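Local structure of valine-pyruvate aminotransferase (Salmonella typhimurium, 3G7Q) at residues 113-118 / 181-186; 168-173 / 199-204; 218-223 / 244-249; 367-372 / 386-391. The protein catalyses pyridoxal 5'-phosphate-dependent transfer of the amino group from L-valine to pyruvate, giving 3-methyl-2-oxobutanoate and L-alanine, and probably takes part in alanine biosynthesis. All coordinates share one frame; numbering follows the deposited sequence. Where two conformers were deposited one is given.

Contact 1 of 4, residues 113-118 / 181-186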
# COMPACT_ATOMS: atom_id res chain seq x y z
N TYR A 113 -4.65 -7.27 6.54
CA TYR A 113 -4.56 -6.92 7.97
C TYR A 113 -5.56 -7.72 8.81
O TYR A 113 -5.20 -8.28 9.84
CB TYR A 113 -4.78 -5.43 8.23
CG TYR A 113 -3.74 -4.52 7.63
CD1 TYR A 113 -2.38 -4.72 7.88
CD2 TYR A 113 -4.10 -3.42 6.85
CE1 TYR A 113 -1.41 -3.89 7.33
CE2 TYR A 113 -3.13 -2.58 6.30
CZ TYR A 113 -1.79 -2.83 6.54
OH TYR A 113 -0.83 -2.01 6.00
N LEU A 114 -6.80 -7.77 8.36
CA LEU A 114 -7.83 -8.47 9.14
C LEU A 114 -7.50 -9.94 9.30
O LEU A 114 -7.54 -10.45 10.42
CB LEU A 114 -9.22 -8.26 8.52
CG LEU A 114 -9.68 -6.79 8.47
CD1 LEU A 114 -10.98 -6.67 7.69
CD2 LEU A 114 -9.78 -6.21 9.88
N PHE A 115 -7.09 -10.59 8.21
CA PHE A 115 -6.73 -12.02 8.26
C PHE A 115 -5.61 -12.24 9.26
O PHE A 115 -5.66 -13.16 10.08
CB PHE A 115 -6.36 -12.59 6.88
CG PHE A 115 -7.47 -12.46 5.82
CD1 PHE A 115 -8.82 -12.43 6.16
CD2 PHE A 115 -7.14 -12.46 4.47
CE1 PHE A 115 -9.81 -12.34 5.18
CE2 PHE A 115 -8.12 -12.38 3.50
CZ PHE A 115 -9.46 -12.32 3.85
N ASN A 116 -4.60 -11.37 9.22
CA ASN A 116 -3.51 -11.44 10.19
C ASN A 116 -3.93 -11.18 11.63
O ASN A 116 -3.37 -11.76 12.55
CB ASN A 116 -2.40 -10.45 9.84
CG ASN A 116 -1.47 -11.00 8.79
OD1 ASN A 116 -0.63 -11.86 9.09
ND2 ASN A 116 -1.60 -10.52 7.56
N LEU A 117 -4.91 -10.31 11.82
CA LEU A 117 -5.35 -9.94 13.16
C LEU A 117 -6.24 -11.01 13.81
O LEU A 117 -6.14 -11.26 15.00
CB LEU A 117 -6.09 -8.60 13.09
CG LEU A 117 -6.40 -7.83 14.36
CD1 LEU A 117 -5.11 -7.42 15.06
CD2 LEU A 117 -7.25 -6.60 14.03
N PHE A 118 -7.10 -11.66 13.02
CA PHE A 118 -8.05 -12.64 13.56
C PHE A 118 -7.86 -14.11 13.16
O PHE A 118 -8.46 -14.98 13.79
CB PHE A 118 -9.49 -12.21 13.18
CG PHE A 118 -9.89 -10.88 13.75
CD1 PHE A 118 -10.30 -10.77 15.07
CD2 PHE A 118 -9.90 -9.74 12.96
CE1 PHE A 118 -10.67 -9.55 15.61
CE2 PHE A 118 -10.27 -8.53 13.48
CZ PHE A 118 -10.66 -8.43 14.81
N THR A 181 -12.95 -20.88 14.36
CA THR A 181 -13.35 -19.80 13.46
C THR A 181 -12.88 -18.49 14.06
O THR A 181 -13.29 -18.14 15.16
CB THR A 181 -14.86 -19.76 13.29
OG1 THR A 181 -15.33 -21.05 12.89
CG2 THR A 181 -15.27 -18.71 12.23
N GLY A 182 -12.04 -17.77 13.33
CA GLY A 182 -11.53 -16.50 13.81
C GLY A 182 -12.37 -15.30 13.39
O GLY A 182 -12.39 -14.29 14.08
N MSE A 183 -13.05 -15.41 12.25
CA MSE A 183 -13.90 -14.35 11.73
C MSE A 183 -14.80 -14.89 10.65
O MSE A 183 -14.49 -15.91 10.02
CB MSE A 183 -13.07 -13.18 11.17
CG MSE A 183 -11.94 -13.55 10.25
SE MSE A 183 -11.08 -11.94 9.45
CE MSE A 183 -12.05 -11.80 8.10
N ILE A 184 -15.90 -14.17 10.44
CA ILE A 184 -16.90 -14.51 9.43
C ILE A 184 -16.81 -13.38 8.41
O ILE A 184 -16.86 -12.21 8.78
CB ILE A 184 -18.29 -14.59 10.03
CG1 ILE A 184 -18.32 -15.63 11.16
CG2 ILE A 184 -19.31 -14.89 8.94
CD1 ILE A 184 -19.70 -15.82 11.85
N CYS A 185 -16.69 -13.73 7.13
CA CYS A 185 -16.49 -12.73 6.10
C CYS A 185 -17.48 -12.84 4.95
O CYS A 185 -17.63 -13.91 4.37
CB CYS A 185 -15.07 -12.87 5.57
SG CYS A 185 -14.59 -11.54 4.48
N VAL A 186 -18.15 -11.73 4.62
CA VAL A 186 -19.10 -11.68 3.52
C VAL A 186 -18.89 -10.35 2.79
O VAL A 186 -18.23 -9.45 3.30
CB VAL A 186 -20.57 -11.76 3.99
CG1 VAL A 186 -20.87 -13.06 4.65
CG2 VAL A 186 -20.91 -10.59 4.91

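Contact 2 of 4, residues 168-173 / 199-204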
# COMPACT_ATOMS: atom_id res chain seq x y z
N TYR A 168 -27.80 -17.50 -4.74
CA TYR A 168 -27.19 -18.29 -3.70
C TYR A 168 -27.72 -17.83 -2.35
O TYR A 168 -27.97 -16.63 -2.14
CB TYR A 168 -25.69 -18.14 -3.70
CG TYR A 168 -24.96 -18.72 -4.90
CD1 TYR A 168 -25.07 -20.07 -5.22
CD2 TYR A 168 -24.13 -17.94 -5.65
CE1 TYR A 168 -24.37 -20.62 -6.31
CE2 TYR A 168 -23.42 -18.46 -6.73
CZ TYR A 168 -23.55 -19.81 -7.06
OH TYR A 168 -22.87 -20.33 -8.13
N HIS A 169 -27.85 -18.79 -1.44
CA HIS A 169 -28.29 -18.55 -0.06
C HIS A 169 -27.39 -19.26 0.94
O HIS A 169 -26.86 -20.32 0.65
CB HIS A 169 -29.71 -19.05 0.13
CG HIS A 169 -30.73 -18.20 -0.55
ND1 HIS A 169 -31.17 -17.00 -0.03
CD2 HIS A 169 -31.37 -18.35 -1.73
CE1 HIS A 169 -32.07 -16.47 -0.85
NE2 HIS A 169 -32.21 -17.27 -1.89
N VAL A 170 -27.29 -18.69 2.13
CA VAL A 170 -26.55 -19.31 3.23
C VAL A 170 -27.29 -20.57 3.65
O VAL A 170 -28.49 -20.53 3.91
CB VAL A 170 -26.42 -18.39 4.45
CG1 VAL A 170 -25.69 -19.11 5.62
CG2 VAL A 170 -25.73 -17.04 4.12
N ASP A 171 -26.58 -21.70 3.73
CA ASP A 171 -27.17 -22.96 4.21
C ASP A 171 -26.89 -23.03 5.72
O ASP A 171 -25.87 -23.58 6.15
CB ASP A 171 -26.56 -24.13 3.45
CG ASP A 171 -27.02 -25.47 3.96
OD1 ASP A 171 -27.90 -25.53 4.84
OD2 ASP A 171 -26.48 -26.49 3.46
N PHE A 172 -27.80 -22.48 6.52
CA PHE A 172 -27.57 -22.42 7.96
C PHE A 172 -27.57 -23.80 8.63
O PHE A 172 -26.88 -23.98 9.63
CB PHE A 172 -28.58 -21.48 8.64
CG PHE A 172 -28.30 -20.03 8.39
CD1 PHE A 172 -27.31 -19.38 9.10
CD2 PHE A 172 -29.01 -19.33 7.43
CE1 PHE A 172 -27.03 -18.04 8.87
CE2 PHE A 172 -28.73 -18.00 7.19
CZ PHE A 172 -27.74 -17.36 7.92
N GLU A 173 -28.30 -24.75 8.06
CA GLU A 173 -28.41 -26.10 8.62
C GLU A 173 -27.05 -26.79 8.68
O GLU A 173 -26.81 -27.56 9.61
CB GLU A 173 -29.39 -26.97 7.83
CG GLU A 173 -30.87 -26.65 8.04
CD GLU A 173 -31.28 -25.25 7.57
OE1 GLU A 173 -30.69 -24.73 6.57
OE2 GLU A 173 -32.19 -24.68 8.21
N ASP A 199 -31.41 -9.38 4.22
CA ASP A 199 -31.41 -8.83 5.57
C ASP A 199 -31.47 -9.95 6.62
O ASP A 199 -30.73 -9.90 7.59
CB ASP A 199 -32.57 -7.87 5.81
CG ASP A 199 -32.51 -6.65 4.92
OD1 ASP A 199 -31.41 -6.24 4.53
OD2 ASP A 199 -33.59 -6.12 4.63
N GLU A 200 -32.31 -10.94 6.39
CA GLU A 200 -32.49 -12.04 7.34
C GLU A 200 -31.21 -12.88 7.48
O GLU A 200 -30.80 -13.22 8.58
CB GLU A 200 -33.66 -12.92 6.90
CG GLU A 200 -34.10 -13.97 7.92
N GLU A 201 -30.58 -13.20 6.37
CA GLU A 201 -29.31 -13.92 6.41
C GLU A 201 -28.23 -13.16 7.15
O GLU A 201 -27.49 -13.70 7.97
CB GLU A 201 -28.81 -14.20 4.98
CG GLU A 201 -29.62 -15.29 4.29
CD GLU A 201 -29.32 -15.43 2.80
OE1 GLU A 201 -28.94 -14.42 2.13
OE2 GLU A 201 -29.46 -16.57 2.29
N LEU A 202 -28.12 -11.87 6.87
CA LEU A 202 -27.09 -11.05 7.49
C LEU A 202 -27.33 -10.92 9.00
O LEU A 202 -26.38 -10.99 9.78
CB LEU A 202 -27.01 -9.69 6.77
CG LEU A 202 -25.80 -8.82 7.12
CD1 LEU A 202 -24.51 -9.54 6.76
CD2 LEU A 202 -25.90 -7.45 6.40
N MSE A 203 -28.58 -10.67 9.41
CA MSE A 203 -28.87 -10.51 10.85
C MSE A 203 -28.57 -11.77 11.61
O MSE A 203 -28.09 -11.73 12.73
CB MSE A 203 -30.31 -10.09 11.06
CG MSE A 203 -30.51 -8.68 10.61
SE MSE A 203 -32.22 -7.97 11.07
CE MSE A 203 -33.43 -9.06 9.92
N LYS A 204 -28.87 -12.92 11.00
CA LYS A 204 -28.56 -14.25 11.58
C LYS A 204 -27.05 -14.40 11.75
O LYS A 204 -26.57 -14.74 12.83
CB LYS A 204 -29.11 -15.40 10.72
CG LYS A 204 -30.62 -15.62 10.73
CD LYS A 204 -30.94 -16.84 9.85
CE LYS A 204 -32.41 -17.08 9.63
NZ LYS A 204 -32.64 -18.24 8.69
O HOH W 1 -28.34 -14.46 -0.53
O HOH W 2 -30.42 -18.60 3.91

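Contact 3 of 4, residues 218-223 / 244-249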
# COMPACT_ATOMS: atom_id res chain seq x y z
N ILE A 218 -17.75 -7.27 6.69
CA ILE A 218 -18.57 -7.02 5.50
C ILE A 218 -17.82 -6.11 4.51
O ILE A 218 -17.48 -4.97 4.82
CB ILE A 218 -19.93 -6.36 5.83
CG1 ILE A 218 -20.65 -7.16 6.92
CG2 ILE A 218 -20.77 -6.24 4.55
CD1 ILE A 218 -21.96 -6.50 7.49
N ASP A 219 -17.54 -6.65 3.33
CA ASP A 219 -16.91 -5.89 2.29
C ASP A 219 -18.00 -5.13 1.52
O ASP A 219 -18.82 -5.75 0.83
CB ASP A 219 -16.14 -6.79 1.36
CG ASP A 219 -15.30 -6.00 0.36
OD1 ASP A 219 -15.43 -4.76 0.32
OD2 ASP A 219 -14.49 -6.63 -0.33
N ASN A 220 -17.99 -3.79 1.65
CA ASN A 220 -18.99 -2.86 1.09
C ASN A 220 -18.35 -2.03 -0.04
O ASN A 220 -18.77 -0.90 -0.28
CB ASN A 220 -19.48 -1.95 2.20
CG ASN A 220 -20.78 -1.18 1.90
OD1 ASN A 220 -20.81 0.05 1.92
ND2 ASN A 220 -21.83 -1.90 1.66
N ALA A 221 -17.41 -2.61 -0.78
CA ALA A 221 -16.78 -1.92 -1.93
C ALA A 221 -17.76 -1.41 -2.99
O ALA A 221 -17.45 -0.44 -3.69
CB ALA A 221 -15.73 -2.81 -2.61
N TYR A 222 -18.92 -2.07 -3.13
CA TYR A 222 -19.89 -1.70 -4.13
C TYR A 222 -21.18 -1.14 -3.58
O TYR A 222 -22.04 -0.74 -4.35
CB TYR A 222 -20.24 -2.93 -5.01
CG TYR A 222 -19.08 -3.41 -5.83
CD1 TYR A 222 -18.77 -2.84 -7.06
CD2 TYR A 222 -18.26 -4.43 -5.37
CE1 TYR A 222 -17.71 -3.27 -7.79
CE2 TYR A 222 -17.19 -4.86 -6.11
CZ TYR A 222 -16.93 -4.26 -7.31
OH TYR A 222 -15.88 -4.68 -8.06
N GLY A 223 -21.33 -1.10 -2.27
CA GLY A 223 -22.59 -0.74 -1.65
C GLY A 223 -22.80 0.72 -1.29
O GLY A 223 -22.15 1.62 -1.81
N LEU A 244 -16.52 -3.09 8.72
CA LEU A 244 -17.05 -2.72 7.41
C LEU A 244 -15.96 -2.12 6.53
O LEU A 244 -15.37 -1.12 6.92
CB LEU A 244 -18.18 -1.72 7.66
CG LEU A 244 -18.98 -1.06 6.54
CD1 LEU A 244 -19.51 -2.12 5.62
CD2 LEU A 244 -20.11 -0.23 7.17
N CYS A 245 -15.71 -2.72 5.35
CA CYS A 245 -14.67 -2.25 4.45
C CYS A 245 -15.31 -1.51 3.29
O CYS A 245 -16.22 -2.04 2.65
CB CYS A 245 -13.84 -3.41 3.92
SG CYS A 245 -13.04 -4.32 5.28
N MSE A 246 -14.83 -0.30 3.03
CA MSE A 246 -15.31 0.53 1.94
C MSE A 246 -14.12 0.95 1.10
O MSE A 246 -12.97 0.78 1.50
CB MSE A 246 -16.10 1.74 2.48
CG MSE A 246 -17.32 1.33 3.32
SE MSE A 246 -18.28 2.91 3.90
CE MSE A 246 -19.43 3.01 1.94
N SER A 247 -14.38 1.53 -0.05
CA SER A 247 -13.30 1.90 -0.95
C SER A 247 -13.74 3.01 -1.86
O SER A 247 -14.91 3.18 -2.12
CB SER A 247 -12.93 0.67 -1.80
OG SER A 247 -11.90 0.99 -2.74
N LEU A 248 -12.77 3.77 -2.34
CA LEU A 248 -13.03 4.84 -3.30
C LEU A 248 -12.95 4.36 -4.75
O LEU A 248 -13.50 4.98 -5.64
CB LEU A 248 -11.98 5.91 -3.07
CG LEU A 248 -12.09 7.28 -3.70
CD1 LEU A 248 -13.43 7.94 -3.44
CD2 LEU A 248 -10.92 8.12 -3.11
N SER A 249 -12.30 3.23 -5.01
CA SER A 249 -12.00 2.83 -6.39
C SER A 249 -13.21 2.62 -7.29
O SER A 249 -13.20 3.07 -8.45
CB SER A 249 -11.12 1.58 -6.42
OG SER A 249 -11.85 0.45 -6.05
O HOH W 3 -17.28 1.41 -0.64
O HOH W 4 -15.50 1.34 -4.15

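Contact 4 of 4, residues 367-372 / 386-391. With EDO (1,2-ethanediol), chain F.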
# COMPACT_ATOMS: atom_id res chain seq x y z
N MSE A 367 -12.64 -14.61 -19.85
CA MSE A 367 -13.58 -14.58 -18.72
C MSE A 367 -12.88 -15.37 -17.61
O MSE A 367 -11.86 -16.01 -17.87
CB MSE A 367 -14.93 -15.21 -19.09
CG MSE A 367 -15.59 -14.48 -20.20
SE MSE A 367 -17.34 -15.32 -20.57
CE MSE A 367 -18.09 -13.97 -21.78
N VAL A 368 -13.39 -15.30 -16.38
CA VAL A 368 -12.74 -15.99 -15.26
C VAL A 368 -13.41 -17.31 -14.92
O VAL A 368 -14.61 -17.36 -14.69
CB VAL A 368 -12.67 -15.13 -13.97
CG1 VAL A 368 -11.73 -15.79 -12.96
CG2 VAL A 368 -12.21 -13.69 -14.30
N PRO A 369 -12.66 -18.41 -14.92
CA PRO A 369 -13.27 -19.65 -14.49
C PRO A 369 -13.76 -19.56 -13.04
O PRO A 369 -13.06 -19.04 -12.18
CB PRO A 369 -12.13 -20.68 -14.61
CG PRO A 369 -11.21 -20.08 -15.55
CD PRO A 369 -11.27 -18.61 -15.37
N GLY A 370 -14.96 -20.07 -12.80
CA GLY A 370 -15.59 -19.96 -11.49
C GLY A 370 -14.95 -20.71 -10.34
O GLY A 370 -15.07 -20.30 -9.19
N HIS A 371 -14.23 -21.78 -10.63
CA HIS A 371 -13.71 -22.61 -9.56
C HIS A 371 -12.80 -21.87 -8.62
O HIS A 371 -12.72 -22.21 -7.44
CB HIS A 371 -12.98 -23.82 -10.14
CG HIS A 371 -12.40 -24.74 -9.11
ND1 HIS A 371 -13.18 -25.45 -8.22
CD2 HIS A 371 -11.12 -25.10 -8.87
CE1 HIS A 371 -12.39 -26.18 -7.45
NE2 HIS A 371 -11.14 -26.00 -7.83
N TYR A 372 -12.16 -20.84 -9.13
CA TYR A 372 -11.22 -20.09 -8.36
C TYR A 372 -11.83 -19.25 -7.23
O TYR A 372 -11.11 -18.82 -6.34
CB TYR A 372 -10.35 -19.25 -9.31
CG TYR A 372 -9.64 -20.11 -10.35
CD1 TYR A 372 -8.87 -21.21 -9.97
CD2 TYR A 372 -9.71 -19.80 -11.70
CE1 TYR A 372 -8.22 -22.01 -10.92
CE2 TYR A 372 -9.06 -20.59 -12.65
CZ TYR A 372 -8.32 -21.69 -12.27
OH TYR A 372 -7.66 -22.47 -13.22
N GLN A 386 -18.74 -25.28 -13.48
CA GLN A 386 -19.75 -24.97 -14.48
C GLN A 386 -20.05 -23.47 -14.54
O GLN A 386 -20.94 -23.08 -15.26
CB GLN A 386 -21.04 -25.73 -14.15
CG GLN A 386 -20.86 -27.22 -14.17
CD GLN A 386 -22.08 -28.01 -13.73
OE1 GLN A 386 -23.18 -27.49 -13.50
NE2 GLN A 386 -21.87 -29.31 -13.61
N CYS A 387 -19.27 -22.65 -13.82
CA CYS A 387 -19.52 -21.21 -13.75
C CYS A 387 -18.35 -20.40 -14.26
O CYS A 387 -17.20 -20.87 -14.26
CB CYS A 387 -19.82 -20.78 -12.32
SG CYS A 387 -21.24 -21.54 -11.50
N MSE A 388 -18.64 -19.18 -14.68
CA MSE A 388 -17.64 -18.21 -15.07
C MSE A 388 -18.08 -16.82 -14.67
O MSE A 388 -19.27 -16.53 -14.61
CB MSE A 388 -17.39 -18.20 -16.58
CG MSE A 388 -16.88 -19.53 -17.12
SE MSE A 388 -16.04 -19.34 -18.88
CE MSE A 388 -14.55 -18.73 -17.94
N ARG A 389 -17.11 -15.95 -14.40
CA ARG A 389 -17.42 -14.56 -14.13
C ARG A 389 -17.05 -13.69 -15.33
O ARG A 389 -15.97 -13.85 -15.92
CB ARG A 389 -16.61 -14.04 -12.95
CG ARG A 389 -17.04 -12.66 -12.45
CD ARG A 389 -15.99 -12.05 -11.48
NE ARG A 389 -14.82 -11.50 -12.18
CZ ARG A 389 -13.73 -11.01 -11.56
NH1 ARG A 389 -13.66 -11.00 -10.23
NH2 ARG A 389 -12.71 -10.54 -12.27
N MSE A 390 -17.92 -12.75 -15.67
CA MSE A 390 -17.62 -11.72 -16.66
C MSE A 390 -17.92 -10.34 -16.07
O MSE A 390 -18.70 -10.21 -15.12
CB MSE A 390 -18.43 -11.91 -17.94
CG MSE A 390 -19.91 -11.88 -17.77
SE MSE A 390 -20.76 -11.74 -19.58
CE MSE A 390 -20.53 -9.88 -19.89
N ASN A 391 -17.30 -9.32 -16.66
CA ASN A 391 -17.49 -7.91 -16.30
C ASN A 391 -18.42 -7.33 -17.35
O ASN A 391 -18.13 -7.48 -18.54
CB ASN A 391 -16.13 -7.21 -16.26
CG ASN A 391 -16.22 -5.77 -15.82
OD1 ASN A 391 -17.12 -5.04 -16.24
ND2 ASN A 391 -15.25 -5.34 -14.98
C1 EDO F . -7.42 -20.51 -15.89
O1 EDO F . -7.85 -21.88 -15.84
C2 EDO F . -6.11 -20.38 -16.67
O2 EDO F . -5.04 -21.09 -16.01

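Contact 1 of 4, residues 113-118 / 181-186
Met183, modelled as selenomethionine, lays its tip against the rim of the Phe115 ring. Its CE lies in the plane of that ring, 3.7 Å from Phe115 CE1. The selenium follows at the same edge, so this is a Met-aromatic contact made side-on, not over a face. The two side chains cross at about a right angle. A second Met-aromatic contact is oblique: Met183 SE lies 5.4 Å from the centroid of the Phe118 ring. Met183 SE also lies against the helix backbone at Leu114 O, with Leu114 CB 4.2 Å away.

The torsions explain the reach. Met183 CG takes the crowded position between the backbone N and the carbonyl carbon (chi1 48°). The chain then runs on to SE and bends there (chi3 -89°), which carries CE to Phe115. Met183 CG lies 4.0 Å from Phe118 CB.

This is helix-on-sheet packing of the large domain of a fold type I aminotransferase. The end of helix 107-118 runs along strand 181-187, and the local axes approach to 8.2 Å. Their N-to-C directions are 150° apart, thus roughly antiparallel. The strand sits between parallel strands 129-132 and 216-219, whose Val130 and Val217 also touch Met183.

At the helix end the backbones themselves come close. Gly182 has no side chain to stand between them, and its CA makes a CA-H...O contact of 3.4 Å with Phe118 O. Phe115 also meets the ring of Phe151 edge-to-face.

Contact 2 of 4, residues 168-173 / 199-204
A His-carboxylate hydrogen bond joins the end of strand 165-169 to the first turns of helix 199-211. The strand belongs to the six-stranded sheet; the helix packs through Leu202 on strand 216-219 of the seven-stranded one. The extended Glu201 chain puts OE2 beside the backbone as the strand runs out into loop.

His169 ND1 donates to Glu201 OE2 at 2.9 Å, with OE2 close to the imidazole plane. Val170 N donates to the same OE2 at 3.0 Å. Both donors come in from above the carboxylate plane, and the ring and carboxylate planes are 61° apart. The other imidazole nitrogen, NE2, bonds Glu159 OE1. Two carboxylates at its two nitrogens would tend to stabilise a protonated, charged histidine.

Two waters extend the grip. One donates to Tyr168 O and to Glu201 OE1, an oxygen that also accepts from Thr198 N, just ahead of the helix. The other donates to Val170 O and to Glu201 OE2, giving OE2 a third donor.

The apolar part is a sandwich around Phe172. Val170 CG1 sits over the centre of one face, 3.4 Å above the plane. The extended Lys204 chain crosses the opposite face obliquely in a CH-pi contact, its CD 3.9 Å from the centroid. Leu205 and Leu208 of the same helix also pack on this ring. At the ring edge, near its plane, Phe172 CZ lies 3.7 Å from Glu201 O.

Contact 3 of 4, residues 218-223 / 244-249
Strands 216-219 and 242-247 run parallel here, with Ile218 paired to Leu244 and Asp219 to Cys245, before segment 218-223 turns away after the strand. They are neighbours in the seven-stranded mixed sheet of the fold type I aminotransferase large domain. In this family the cofactor is bound near the C-terminal ends of such parallel strands.

Two bonds tie the backbones. Cys245 N donates to Ile218 O at 2.9 Å, nearly straight at 171°. Asn220 N donates to Cys245 O at 2.7 Å, almost along the C=O axis. Beyond them water takes over. One water lies between Asn220 O and Ser247 N, accepting from the latter. Another donates to both Ala221 O and Ser247 O.

Asn220 makes the largest single contribution. Its CG is anti to the backbone N (chi1 -164°), so the chain lies alongside Leu244 and Met246, pointing the same way. Asn220 CB meets Leu244 CD1 at 3.4 Å. Asn220 OD1 meets the methyl CE of selenomethionine Met246 at 3.3 Å, where the chain bends at chi3. Ile218 and Leu244 point to one face of the sheet; on the opposite face Asp219 and Cys245 both touch Phe111 of helix 107-118.

A side-chain turn follows the paired part of each segment. Asp219 OD1 accepts from Ala221 N at 3.1 Å, an Asx turn. Ser247 OG accepts from Ser249 N at 3.2 Å, an ST turn.

Contact 4 of 4, residues 367-372 / 386-391
Cys387 O is held by two hydrogen bonds. Gly370 N donates to it at 2.8 Å, from well above the carbonyl plane, and Thr353 OG1 supplies the other bond. Gly370 has no side chain, and its backbone comes in close to this oxygen.

The rest of the polar contact is a short antiparallel pairing. Val368 and Arg389 form a hydrogen-bonded pair. Val368 N donates to Arg389 O at 3.0 Å, almost straight at 176°, and Arg389 N donates back to Val368 O at 2.9 Å. Val368 O also receives a CA-H...O contact from Met388 CA at 3.2 Å. Next comes the non-hydrogen-bonded pair Pro369 and Met388; the proline has no N-H to give.

The side chains divide between the two faces. On one, Met388 bends at chi3 (79°) and tucks CE against the chain, 3.5 Å from Val368 C and 3.7 Å from Met367 CB. Met367, Met388 and Met390 are all selenomethionine, and Met367 CE lies beside Met390 SE at 4.1 Å. On the other face, Arg389 lies alongside Val368, with NH2 3.8 Å from Val368 CG2. Both terminal nitrogens of the guanidinium are bonded: NH1 to Asn191 OD1 and NH2 to Gly37 O. At the margin, Tyr372 OH hydrogen-bonds a 1,2-ethanediol, probably from the crystallisation liquor.

Within this chain, strand 368-369 is an outermost strand of the six-stranded sheet in the small domain. Strand 387-391 lies between it and 341-345. Helix 353-362 covers Pro369 and Met388, while Tyr141 of helix 138-142 touches Val368.

How the contacts relate
Contacts 1, 3 and 4 are buried; contact 2 is only partly so. Contacts 1 and 3 share the large-domain sheet, where strands 181-187 and 216-219 are neighbours, and Leu114 CD1 packs on Cys245 SG. One is apolar helix-on-sheet packing, the other backbone pairing finished by waters. Contacts 2 and 4 reach the six-stranded sheet, at strands 165-169 and 387-391, where Tyr168 packs on Cys387. Contact 2 also belongs to the large-domain surroundings: Leu202 of its helix packs on Val186 and Ile218. A buried carboxylate dominates contact 2, whereas antiparallel backbone bonds and selenomethionines dominate contact 4. Contacts 1 and 4 do not touch, their nearest atoms being about 12 Å apart.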